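PDB 3NZP: arginine decarboxylase from Campylobacter jejuni subsp. jejuni, which probably catalyses the pyridoxal 5'-phosphate-dependent decarboxylation of arginine to agmatine, a step in the biosynthesis of polyamines such as spermidine. Local coordinates for residues M1-G5 against L468-P472; F227-F232 against N265-L271; A553-L557 against F599-G604. All blocks are in the same frame, centred on the assembly; numbering follows the deposited sequence.

Contact 1: M1-G5 against L468-P472; sequences MMDYG and LDEEP
The N-terminus, Met1-Gly5, lies as an irregular strip beside the loop segment Leu468-Pro472, with no hydrogen bond between them; the closest CA pair is Met2 and Glu471, 6.4 Å apart. Met1, like Met2 a selenomethionine, extends toward that loop with chi1 and chi2 both t, placing SE 3.6 Å from Leu468 O and CE 3.1 Å from Asp469 O. Met2, chi1 t but chi2 p, packs CG 3.7 Å from Pro472 CG before its SE bends away, and Glu471, also t then p, has OE2 3.7 Å from Met2 CB. This is loop-on-loop packing on the domain that carries the mixed beta sheet, far from the cofactor; Leu468 follows strand 462-464 and touches Ile16 of strand 14-16. Tyr4, phi 57° and chi1 m, brings its ring and hydroxyl up to Leu468 and Pro472: Leu468 CD2 (chi1 m, chi2 t) sits at the ring edge, 3.6 Å from Tyr4 CE2, and Pro472 CB is 3.7 Å from Tyr4 OH. That hydroxyl hydrogen-bonds the carbonyl of Phe498.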
HETATM    1  N   MSE B   1      -5.972 -10.556 -34.729  1.00103.89           N
HETATM    2  CA  MSE B   1      -5.435  -9.174 -34.589  1.00102.69           C
HETATM    3  C   MSE B   1      -5.130  -8.934 -33.124  1.00101.02           C
HETATM    4  O   MSE B   1      -5.188  -9.861 -32.320  1.00104.08           O
HETATM    5  CB  MSE B   1      -6.471  -8.150 -35.055  1.00108.29           C
HETATM    6  CG  MSE B   1      -5.897  -6.752 -35.228  1.00117.69           C
HETATM    7 SE   MSE B   1      -7.227  -5.349 -35.331  1.00128.02          SE
HETATM    8  CE  MSE B   1      -7.544  -5.351 -37.236  1.00121.71           C
HETATM    9  N   MSE B   2      -4.806  -7.690 -32.785  1.00 96.10           N
HETATM   10  CA  MSE B   2      -4.506  -7.308 -31.410  1.00 87.90           C
HETATM   11  C   MSE B   2      -5.698  -7.620 -30.498  1.00 82.23           C
HETATM   12  O   MSE B   2      -6.778  -7.048 -30.660  1.00 77.82           O
HETATM   13  CB  MSE B   2      -4.198  -5.814 -31.357  1.00 92.68           C
HETATM   14  CG  MSE B   2      -4.000  -5.263 -29.960  1.00105.85           C
HETATM   15 SE   MSE B   2      -2.236  -5.599 -29.238  1.00122.22          SE
HETATM   16  CE  MSE B   2      -2.464  -7.448 -28.665  1.00106.46           C
ATOM     17  N   ASP B   3      -5.498  -8.526 -29.542  1.00 75.75           N
ATOM     18  CA  ASP B   3      -6.560  -8.904 -28.609  1.00 71.47           C
ATOM     19  C   ASP B   3      -6.137  -8.645 -27.165  1.00 72.08           C
ATOM     20  O   ASP B   3      -6.875  -8.951 -26.222  1.00 70.31           O
ATOM     21  CB  ASP B   3      -6.930 -10.384 -28.790  1.00 69.14           C
ATOM     22  CG  ASP B   3      -5.806 -11.331 -28.373  1.00 74.91           C
ATOM     23  OD1 ASP B   3      -4.635 -11.079 -28.742  1.00 73.30           O
ATOM     24  OD2 ASP B   3      -6.098 -12.332 -27.685  1.00 71.83           O
ATOM     25  N   TYR B   4      -4.944  -8.080 -27.000  1.00 67.04           N
ATOM     26  CA  TYR B   4      -4.418  -7.772 -25.678  1.00 63.23           C
ATOM     27  C   TYR B   4      -4.368  -9.029 -24.796  1.00 62.40           C
ATOM     28  O   TYR B   4      -4.516  -8.951 -23.576  1.00 62.82           O
ATOM     29  CB  TYR B   4      -5.282  -6.685 -25.020  1.00 54.89           C
ATOM     30  CG  TYR B   4      -5.197  -5.339 -25.721  1.00 56.01           C
ATOM     31  CD1 TYR B   4      -4.101  -4.484 -25.514  1.00 51.01           C
ATOM     32  CD2 TYR B   4      -6.178  -4.939 -26.641  1.00 49.97           C
ATOM     33  CE1 TYR B   4      -3.980  -3.273 -26.209  1.00 47.20           C
ATOM     34  CE2 TYR B   4      -6.062  -3.728 -27.342  1.00 46.40           C
ATOM     35  CZ  TYR B   4      -4.960  -2.907 -27.120  1.00 47.62           C
ATOM     36  OH  TYR B   4      -4.822  -1.748 -27.832  1.00 48.85           O
ATOM     37  N   GLY B   5      -4.149 -10.178 -25.430  1.00 63.27           N
ATOM     38  CA  GLY B   5      -4.080 -11.439 -24.713  1.00 61.31           C
ATOM     39  C   GLY B   5      -5.367 -11.799 -24.002  1.00 56.61           C
ATOM     40  O   GLY B   5      -5.366 -12.560 -23.032  1.00 58.40           O
ATOM     41  N   LEU B 468     -11.377  -1.920 -30.940  1.00 63.58           N
ATOM     42  CA  LEU B 468     -10.567  -3.137 -31.025  1.00 67.67           C
ATOM     43  C   LEU B 468     -10.485  -3.713 -32.429  1.00 74.86           C
ATOM     44  O   LEU B 468      -9.563  -4.475 -32.741  1.00 81.47           O
ATOM     45  CB  LEU B 468     -11.125  -4.192 -30.068  1.00 60.68           C
ATOM     46  CG  LEU B 468     -10.991  -3.803 -28.594  1.00 55.30           C
ATOM     47  CD1 LEU B 468     -11.849  -4.718 -27.719  1.00 55.48           C
ATOM     48  CD2 LEU B 468      -9.516  -3.866 -28.206  1.00 47.82           C
ATOM     49  N   ASP B 469     -11.461  -3.362 -33.263  1.00 76.51           N
ATOM     50  CA  ASP B 469     -11.499  -3.824 -34.649  1.00 70.62           C
ATOM     51  C   ASP B 469     -10.365  -3.151 -35.436  1.00 66.53           C
ATOM     52  O   ASP B 469     -10.030  -3.570 -36.542  1.00 65.12           O
ATOM     53  CB  ASP B 469     -12.863  -3.497 -35.265  1.00 67.52           C
ATOM     54  CG  ASP B 469     -13.266  -2.037 -35.067  1.00 79.98           C
ATOM     55  OD1 ASP B 469     -14.460  -1.720 -35.258  1.00 86.93           O
ATOM     56  OD2 ASP B 469     -12.399  -1.204 -34.723  1.00 82.11           O
ATOM     57  N   GLU B 470      -9.771  -2.117 -34.839  1.00 64.97           N
ATOM     58  CA  GLU B 470      -8.664  -1.372 -35.436  1.00 63.17           C
ATOM     59  C   GLU B 470      -7.356  -1.778 -34.775  1.00 65.08           C
ATOM     60  O   GLU B 470      -7.335  -2.160 -33.608  1.00 70.19           O
ATOM     61  CB  GLU B 470      -8.864   0.123 -35.238  1.00 65.55           C
ATOM     62  CG  GLU B 470     -10.096   0.669 -35.911  1.00 73.61           C
ATOM     63  CD  GLU B 470     -10.459   2.053 -35.411  1.00 80.64           C
ATOM     64  OE1 GLU B 470      -9.574   2.945 -35.415  1.00 80.83           O
ATOM     65  OE2 GLU B 470     -11.634   2.246 -35.013  1.00 79.46           O
ATOM     66  N   GLU B 471      -6.261  -1.675 -35.515  1.00 63.01           N
ATOM     67  CA  GLU B 471      -4.949  -2.045 -35.000  1.00 64.96           C
ATOM     68  C   GLU B 471      -4.263  -0.858 -34.320  1.00 66.85           C
ATOM     69  O   GLU B 471      -4.019   0.165 -34.952  1.00 70.82           O
ATOM     70  CB  GLU B 471      -4.087  -2.557 -36.156  1.00 69.41           C
ATOM     71  CG  GLU B 471      -2.695  -3.040 -35.783  1.00 73.03           C
ATOM     72  CD  GLU B 471      -2.706  -4.351 -35.022  1.00 78.37           C
ATOM     73  OE1 GLU B 471      -3.412  -5.295 -35.447  1.00 82.35           O
ATOM     74  OE2 GLU B 471      -1.995  -4.442 -34.002  1.00 79.61           O
ATOM     75  N   PRO B 472      -3.945  -0.980 -33.018  1.00 68.20           N
ATOM     76  CA  PRO B 472      -3.282   0.104 -32.279  1.00 64.84           C
ATOM     77  C   PRO B 472      -1.897   0.385 -32.841  1.00 62.09           C
ATOM     78  O   PRO B 472      -1.181  -0.529 -33.235  1.00 65.81           O
ATOM     79  CB  PRO B 472      -3.222  -0.434 -30.857  1.00 68.75           C
ATOM     80  CG  PRO B 472      -3.069  -1.911 -31.078  1.00 77.38           C
ATOM     81  CD  PRO B 472      -4.106  -2.166 -32.160  1.00 70.44           C
TER

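Contact 2: F227-F232 against N265-L271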
ATOM      1  N   PHE B 227     -12.017 -31.601  17.589  1.00 32.72           N
ATOM      2  CA  PHE B 227     -10.934 -31.629  16.620  1.00 29.22           C
ATOM      3  C   PHE B 227     -11.433 -32.283  15.329  1.00 32.14           C
ATOM      4  O   PHE B 227     -11.483 -33.502  15.229  1.00 43.69           O
ATOM      5  CB  PHE B 227      -9.749 -32.386  17.208  1.00 19.11           C
ATOM      6  CG  PHE B 227      -8.540 -32.401  16.328  1.00 27.11           C
ATOM      7  CD1 PHE B 227      -8.352 -31.428  15.359  1.00 30.81           C
ATOM      8  CD2 PHE B 227      -7.577 -33.390  16.476  1.00 31.60           C
ATOM      9  CE1 PHE B 227      -7.220 -31.432  14.544  1.00 40.94           C
ATOM     10  CE2 PHE B 227      -6.439 -33.409  15.670  1.00 37.66           C
ATOM     11  CZ  PHE B 227      -6.261 -32.427  14.698  1.00 39.63           C
ATOM     12  N   THR B 228     -11.805 -31.479  14.338  1.00 32.53           N
ATOM     13  CA  THR B 228     -12.303 -32.041  13.092  1.00 36.60           C
ATOM     14  C   THR B 228     -11.482 -31.789  11.830  1.00 36.23           C
ATOM     15  O   THR B 228     -11.705 -32.456  10.812  1.00 37.03           O
ATOM     16  CB  THR B 228     -13.732 -31.576  12.827  1.00 35.95           C
ATOM     17  OG1 THR B 228     -13.776 -30.145  12.783  1.00 29.25           O
ATOM     18  CG2 THR B 228     -14.638 -32.081  13.912  1.00 39.62           C
HETATM   19  N   MSE B 229     -10.567 -30.823  11.865  1.00 30.43           N
HETATM   20  CA  MSE B 229      -9.735 -30.556  10.691  1.00 35.86           C
HETATM   21  C   MSE B 229      -8.400 -29.908  10.989  1.00 31.70           C
HETATM   22  O   MSE B 229      -8.241 -29.215  11.995  1.00 32.34           O
HETATM   23  CB  MSE B 229     -10.468 -29.688   9.655  1.00 33.20           C
HETATM   24  CG  MSE B 229     -10.678 -28.250  10.064  1.00 49.62           C
HETATM   25 SE   MSE B 229     -11.036 -27.006   8.569  1.00 71.54          SE
HETATM   26  CE  MSE B 229     -12.758 -27.655   7.941  1.00 52.34           C
ATOM     27  N   ILE B 230      -7.437 -30.179  10.111  1.00 30.15           N
ATOM     28  CA  ILE B 230      -6.114 -29.581  10.199  1.00 37.07           C
ATOM     29  C   ILE B 230      -6.046 -28.597   9.027  1.00 34.21           C
ATOM     30  O   ILE B 230      -6.671 -28.814   7.987  1.00 29.09           O
ATOM     31  CB  ILE B 230      -4.949 -30.606  10.047  1.00 27.41           C
ATOM     32  CG1 ILE B 230      -5.031 -31.334   8.728  1.00 27.07           C
ATOM     33  CG2 ILE B 230      -4.998 -31.620  11.136  1.00 31.29           C
ATOM     34  CD1 ILE B 230      -3.837 -32.198   8.531  1.00 26.74           C
ATOM     35  N   HIS B 231      -5.289 -27.523   9.196  1.00 36.11           N
ATOM     36  CA  HIS B 231      -5.183 -26.500   8.172  1.00 40.90           C
ATOM     37  C   HIS B 231      -3.748 -26.019   8.030  1.00 43.04           C
ATOM     38  O   HIS B 231      -2.989 -26.009   9.004  1.00 43.32           O
ATOM     39  CB  HIS B 231      -6.125 -25.331   8.550  1.00 52.03           C
ATOM     40  CG  HIS B 231      -5.860 -24.048   7.820  1.00 61.45           C
ATOM     41  ND1 HIS B 231      -5.062 -23.050   8.338  1.00 73.11           N
ATOM     42  CD2 HIS B 231      -6.286 -23.597   6.615  1.00 66.29           C
ATOM     43  CE1 HIS B 231      -5.008 -22.041   7.486  1.00 70.06           C
ATOM     44  NE2 HIS B 231      -5.743 -22.348   6.431  1.00 69.70           N
ATOM     45  N   PHE B 232      -3.371 -25.650   6.807  1.00 41.24           N
ATOM     46  CA  PHE B 232      -2.039 -25.110   6.528  1.00 37.30           C
ATOM     47  C   PHE B 232      -2.197 -24.042   5.438  1.00 38.82           C
ATOM     48  O   PHE B 232      -3.125 -24.119   4.624  1.00 33.11           O
ATOM     49  CB  PHE B 232      -1.074 -26.231   6.095  1.00 29.80           C
ATOM     50  CG  PHE B 232      -1.356 -26.826   4.742  1.00 25.34           C
ATOM     51  CD1 PHE B 232      -0.859 -26.231   3.590  1.00 30.21           C
ATOM     52  CD2 PHE B 232      -2.115 -27.986   4.619  1.00 29.44           C
ATOM     53  CE1 PHE B 232      -1.117 -26.783   2.331  1.00 32.16           C
ATOM     54  CE2 PHE B 232      -2.379 -28.543   3.358  1.00 25.99           C
ATOM     55  CZ  PHE B 232      -1.881 -27.940   2.216  1.00 25.29           C
ATOM     56  N   ASN B 265     -12.424 -37.834  15.112  1.00 49.83           N
ATOM     57  CA  ASN B 265     -13.285 -36.853  14.485  1.00 46.53           C
ATOM     58  C   ASN B 265     -12.579 -36.034  13.421  1.00 42.74           C
ATOM     59  O   ASN B 265     -13.217 -35.310  12.662  1.00 41.93           O
ATOM     60  CB  ASN B 265     -13.873 -35.934  15.528  1.00 55.58           C
ATOM     61  CG  ASN B 265     -15.362 -36.040  15.581  1.00 60.86           C
ATOM     62  OD1 ASN B 265     -16.037 -35.990  14.543  1.00 48.77           O
ATOM     63  ND2 ASN B 265     -15.900 -36.185  16.791  1.00 65.35           N
ATOM     64  N   LEU B 266     -11.258 -36.149  13.379  1.00 36.60           N
ATOM     65  CA  LEU B 266     -10.474 -35.442  12.390  1.00 38.55           C
ATOM     66  C   LEU B 266     -10.771 -36.074  11.032  1.00 37.12           C
ATOM     67  O   LEU B 266     -10.300 -37.168  10.725  1.00 35.05           O
ATOM     68  CB  LEU B 266      -8.992 -35.557  12.722  1.00 39.58           C
ATOM     69  CG  LEU B 266      -8.001 -35.088  11.654  1.00 44.74           C
ATOM     70  CD1 LEU B 266      -8.325 -33.670  11.194  1.00 39.81           C
ATOM     71  CD2 LEU B 266      -6.602 -35.175  12.241  1.00 41.66           C
ATOM     72  N   LYS B 267     -11.561 -35.372  10.227  1.00 38.84           N
ATOM     73  CA  LYS B 267     -11.957 -35.875   8.933  1.00 38.04           C
ATOM     74  C   LYS B 267     -11.829 -34.881   7.787  1.00 40.65           C
ATOM     75  O   LYS B 267     -12.440 -35.064   6.726  1.00 41.13           O
ATOM     76  CB  LYS B 267     -13.392 -36.383   9.011  1.00 37.84           C
ATOM     77  CG  LYS B 267     -13.593 -37.472  10.052  1.00 48.57           C
ATOM     78  CD  LYS B 267     -15.000 -38.041   9.980  1.00 46.89           C
ATOM     79  CE  LYS B 267     -15.218 -39.115  11.022  1.00 52.19           C
ATOM     80  NZ  LYS B 267     -16.508 -39.802  10.746  1.00 58.06           N
ATOM     81  N   ALA B 268     -11.039 -33.834   7.983  1.00 34.00           N
ATOM     82  CA  ALA B 268     -10.867 -32.864   6.918  1.00 36.39           C
ATOM     83  C   ALA B 268      -9.512 -32.188   6.936  1.00 32.63           C
ATOM     84  O   ALA B 268      -8.878 -32.059   7.979  1.00 28.91           O
ATOM     85  CB  ALA B 268     -11.974 -31.815   6.965  1.00 27.02           C
ATOM     86  N   ILE B 269      -9.072 -31.783   5.752  1.00 31.83           N
ATOM     87  CA  ILE B 269      -7.813 -31.091   5.602  1.00 32.93           C
ATOM     88  C   ILE B 269      -8.102 -29.792   4.856  1.00 36.55           C
ATOM     89  O   ILE B 269      -8.755 -29.785   3.805  1.00 31.90           O
ATOM     90  CB  ILE B 269      -6.784 -31.935   4.824  1.00 30.06           C
ATOM     91  CG1 ILE B 269      -6.363 -33.152   5.644  1.00 27.70           C
ATOM     92  CG2 ILE B 269      -5.557 -31.115   4.543  1.00 28.36           C
ATOM     93  CD1 ILE B 269      -5.306 -34.012   4.970  1.00 27.68           C
ATOM     94  N   ASN B 270      -7.635 -28.687   5.426  1.00 36.46           N
ATOM     95  CA  ASN B 270      -7.838 -27.375   4.822  1.00 38.43           C
ATOM     96  C   ASN B 270      -6.529 -26.956   4.171  1.00 40.08           C
ATOM     97  O   ASN B 270      -5.556 -26.662   4.873  1.00 40.70           O
ATOM     98  CB  ASN B 270      -8.230 -26.370   5.906  1.00 33.88           C
ATOM     99  CG  ASN B 270      -8.774 -25.077   5.335  1.00 39.86           C
ATOM    100  OD1 ASN B 270      -8.171 -24.480   4.428  1.00 45.78           O
ATOM    101  ND2 ASN B 270      -9.908 -24.625   5.865  1.00 27.18           N
ATOM    102  N   LEU B 271      -6.505 -26.932   2.837  1.00 37.23           N
ATOM    103  CA  LEU B 271      -5.301 -26.555   2.079  1.00 37.97           C
ATOM    104  C   LEU B 271      -5.023 -25.064   2.111  1.00 37.87           C
ATOM    105  O   LEU B 271      -3.937 -24.622   1.741  1.00 36.35           O
ATOM    106  CB  LEU B 271      -5.445 -26.953   0.620  1.00 37.50           C
ATOM    107  CG  LEU B 271      -5.906 -28.375   0.406  1.00 39.97           C
ATOM    108  CD1 LEU B 271      -6.017 -28.637  -1.081  1.00 42.72           C
ATOM    109  CD2 LEU B 271      -4.910 -29.314   1.065  1.00 38.58           C
TER
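Start with Ile230 and Ile269, paired on one face of the sheet: Ile230 CG1 lies 3.8 Å from Ile269 CG1, and Ile230 CG2 is 3.9 Å from Leu266 CD1. At one end Phe227 CZ meets Leu266 CD2 at 3.7 Å; at the other, Leu271 CA sits over the face of the Phe232 ring, 4.0 Å from its centroid. Helix 242-260 covers this layer through Leu258, Tyr255, Ala251 and Leu248. The two strands and that helix form a beta-alpha-beta unit of the TIM barrel that binds the cofactor; the short strand segments 227-231 and 268-271 run parallel, crossing at -28°. The backbone ladder runs Lys267 N to Thr228 O (3.0 Å), Ile230 N to Ala268 O (3.2 Å), Asn270 N to Ile230 O (2.7 Å) and Phe232 N to Asn270 O (3.1 Å). The other face carries Met229, Ala268, His231 and Asn270. His231 touches PLP. Asn270 OD1 lies at the edge of the His231 imidazole, 3.0 Å from His231 CD2, while Asn270 ND2 hydrogen-bonds Glu320.

Contact 3: A553-L557 against F599-G604; sequences AQSIL and FLNDNG
This contact closes the C-terminal run of three helices (556-562, 567-579 and 586-600), setting the N-capped start of the first beside the exit from the last. Ala553 to Ser555 are extended, with psi between 137° and 159°, and Ile556 and Leu557 are helical. Opposite them Phe599 and Leu600 finish their helix, Asn601 is the first residue to leave helical angles, and Asp602 and Asn603 are extended. The nearest CA pairs are Ser555 with Asn603 at 4.2 Å and Leu557 with Leu600 at 5.4 Å. Two backbone hydrogen bonds join the segments: Ile556 N to Asp602 O, 3.0 Å, and Leu557 N to Leu600 O, 3.2 Å. Amides of the starting helix's first turn thus find acceptors across the contact. Ser555 is the N-cap; with chi1 p, its OG takes the amide of Asp558, and its CB lies 3.5 Å from Leu600 O. Leu557 points toward the other segment, with chi1 off-well near -130°, and puts CD1 3.5 Å from Leu600 CG; Met571 of helix 567-579 touches both leucines. Ile556 and Leu600 also pack on Leu117 of the second subunit, so the contact lies at the dimer interface. Ile556 itself, chi1 m and chi2 t, extends its side chain until CD1 stands 3.3 Å from Phe599 O.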
ATOM      1  N   ALA B 553     -18.816   8.261  -5.723  1.00 30.02           N
ATOM      2  CA  ALA B 553     -17.567   8.643  -5.075  1.00 27.38           C
ATOM      3  C   ALA B 553     -17.758   9.823  -4.125  1.00 35.29           C
ATOM      4  O   ALA B 553     -18.452  10.792  -4.455  1.00 39.73           O
ATOM      5  CB  ALA B 553     -16.540   8.990  -6.126  1.00 21.08           C
ATOM      6  N   GLN B 554     -17.139   9.747  -2.948  1.00 39.91           N
ATOM      7  CA  GLN B 554     -17.242  10.805  -1.936  1.00 42.50           C
ATOM      8  C   GLN B 554     -16.938  12.208  -2.436  1.00 42.62           C
ATOM      9  O   GLN B 554     -16.157  12.398  -3.365  1.00 48.02           O
ATOM     10  CB  GLN B 554     -16.279  10.534  -0.787  1.00 45.31           C
ATOM     11  CG  GLN B 554     -16.759   9.572   0.240  1.00 51.77           C
ATOM     12  CD  GLN B 554     -15.940   9.673   1.507  1.00 64.04           C
ATOM     13  OE1 GLN B 554     -14.696   9.721   1.461  1.00 65.49           O
ATOM     14  NE2 GLN B 554     -16.624   9.716   2.650  1.00 60.21           N
ATOM     15  N   SER B 555     -17.537  13.207  -1.808  1.00 36.89           N
ATOM     16  CA  SER B 555     -17.245  14.571  -2.206  1.00 35.69           C
ATOM     17  C   SER B 555     -16.042  15.002  -1.386  1.00 38.52           C
ATOM     18  O   SER B 555     -15.756  14.425  -0.327  1.00 32.52           O
ATOM     19  CB  SER B 555     -18.419  15.500  -1.896  1.00 39.50           C
ATOM     20  OG  SER B 555     -18.526  15.707  -0.500  1.00 34.42           O
ATOM     21  N   ILE B 556     -15.340  16.019  -1.872  1.00 42.87           N
ATOM     22  CA  ILE B 556     -14.167  16.546  -1.174  1.00 38.16           C
ATOM     23  C   ILE B 556     -14.487  16.745   0.307  1.00 34.50           C
ATOM     24  O   ILE B 556     -13.730  16.327   1.180  1.00 21.78           O
ATOM     25  CB  ILE B 556     -13.759  17.887  -1.785  1.00 34.04           C
ATOM     26  CG1 ILE B 556     -13.160  17.660  -3.157  1.00 20.90           C
ATOM     27  CG2 ILE B 556     -12.741  18.573  -0.901  1.00 44.20           C
ATOM     28  CD1 ILE B 556     -12.885  18.954  -3.843  1.00 32.67           C
ATOM     29  N   LEU B 557     -15.625  17.389   0.556  1.00 35.09           N
ATOM     30  CA  LEU B 557     -16.103  17.657   1.907  1.00 35.66           C
ATOM     31  C   LEU B 557     -16.170  16.373   2.729  1.00 40.69           C
ATOM     32  O   LEU B 557     -15.646  16.318   3.838  1.00 40.89           O
ATOM     33  CB  LEU B 557     -17.484  18.303   1.843  1.00 32.75           C
ATOM     34  CG  LEU B 557     -17.660  19.579   2.666  1.00 34.84           C
ATOM     35  CD1 LEU B 557     -16.445  20.452   2.495  1.00 31.20           C
ATOM     36  CD2 LEU B 557     -18.917  20.317   2.224  1.00 28.28           C
ATOM     37  N   PHE B 599     -17.783  23.032  -5.810  1.00 45.24           N
ATOM     38  CA  PHE B 599     -16.563  22.215  -5.799  1.00 46.96           C
ATOM     39  C   PHE B 599     -16.424  21.365  -4.551  1.00 39.21           C
ATOM     40  O   PHE B 599     -15.812  20.300  -4.585  1.00 42.43           O
ATOM     41  CB  PHE B 599     -15.317  23.096  -5.932  1.00 47.87           C
ATOM     42  CG  PHE B 599     -15.336  23.990  -7.136  1.00 69.50           C
ATOM     43  CD1 PHE B 599     -15.829  23.526  -8.360  1.00 75.42           C
ATOM     44  CD2 PHE B 599     -14.873  25.301  -7.055  1.00 73.74           C
ATOM     45  CE1 PHE B 599     -15.870  24.359  -9.484  1.00 71.63           C
ATOM     46  CE2 PHE B 599     -14.910  26.142  -8.173  1.00 74.09           C
ATOM     47  CZ  PHE B 599     -15.408  25.669  -9.388  1.00 69.39           C
ATOM     48  N   LEU B 600     -16.985  21.852  -3.453  1.00 34.93           N
ATOM     49  CA  LEU B 600     -16.926  21.147  -2.188  1.00 39.03           C
ATOM     50  C   LEU B 600     -17.793  19.897  -2.202  1.00 43.96           C
ATOM     51  O   LEU B 600     -17.429  18.864  -1.628  1.00 43.75           O
ATOM     52  CB  LEU B 600     -17.365  22.076  -1.052  1.00 31.86           C
ATOM     53  CG  LEU B 600     -16.258  22.727  -0.221  1.00 35.16           C
ATOM     54  CD1 LEU B 600     -15.223  23.354  -1.120  1.00 35.26           C
ATOM     55  CD2 LEU B 600     -16.866  23.760   0.702  1.00 35.50           C
ATOM     56  N   ASN B 601     -18.936  19.995  -2.868  1.00 41.93           N
ATOM     57  CA  ASN B 601     -19.866  18.883  -2.952  1.00 47.94           C
ATOM     58  C   ASN B 601     -19.625  18.012  -4.180  1.00 47.43           C
ATOM     59  O   ASN B 601     -20.499  17.265  -4.607  1.00 45.41           O
ATOM     60  CB  ASN B 601     -21.298  19.411  -2.936  1.00 49.41           C
ATOM     61  CG  ASN B 601     -21.728  19.872  -1.551  1.00 59.08           C
ATOM     62  OD1 ASN B 601     -21.971  19.052  -0.658  1.00 59.90           O
ATOM     63  ND2 ASN B 601     -21.818  21.188  -1.361  1.00 61.83           N
ATOM     64  N   ASP B 602     -18.426  18.100  -4.733  1.00 49.48           N
ATOM     65  CA  ASP B 602     -18.081  17.324  -5.907  1.00 51.09           C
ATOM     66  C   ASP B 602     -16.904  16.391  -5.591  1.00 51.88           C
ATOM     67  O   ASP B 602     -16.124  16.670  -4.682  1.00 52.76           O
ATOM     68  CB  ASP B 602     -17.725  18.285  -7.041  1.00 59.68           C
ATOM     69  CG  ASP B 602     -17.792  17.633  -8.400  1.00 76.78           C
ATOM     70  OD1 ASP B 602     -17.397  18.295  -9.388  1.00 84.01           O
ATOM     71  OD2 ASP B 602     -18.241  16.466  -8.485  1.00 85.20           O
ATOM     72  N   ASN B 603     -16.781  15.279  -6.317  1.00 55.84           N
ATOM     73  CA  ASN B 603     -15.679  14.338  -6.071  1.00 48.76           C
ATOM     74  C   ASN B 603     -14.375  15.009  -6.470  1.00 50.41           C
ATOM     75  O   ASN B 603     -14.373  15.981  -7.238  1.00 54.72           O
ATOM     76  CB  ASN B 603     -15.861  13.052  -6.872  1.00 44.70           C
ATOM     77  CG  ASN B 603     -15.798  13.292  -8.353  1.00 54.13           C
ATOM     78  OD1 ASN B 603     -14.885  12.814  -9.036  1.00 52.42           O
ATOM     79  ND2 ASN B 603     -16.764  14.055  -8.868  1.00 69.41           N
ATOM     80  N   GLY B 604     -13.265  14.473  -5.971  1.00 48.45           N
ATOM     81  CA  GLY B 604     -11.969  15.068  -6.253  1.00 51.17           C
ATOM     82  C   GLY B 604     -11.259  14.642  -7.519  1.00 47.55           C
ATOM     83  O   GLY B 604     -10.111  15.022  -7.755  1.00 49.49           O
TER

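Contact 2 falls within the long loop that contact 1 closes, and contact 3 follows both near the C-terminal end. None touches another: about 48 Å separates the centres of contacts 1 and 2. Contact 3 has its centre about 37 Å from that of contact 1 and about 49 Å from that of contact 2. Contact 2 joins neighbouring strands of the TIM barrel and is the one that reaches PLP. Contact 1 brings the N-terminus back to a loop of the domain with the mixed sheet, whose strand 545-551 leads into the helices closed off by contact 3. The cofactor-binding barrel, the mixed-sheet domain and the C-terminal helices at the subunit interface thus each have a separate contact.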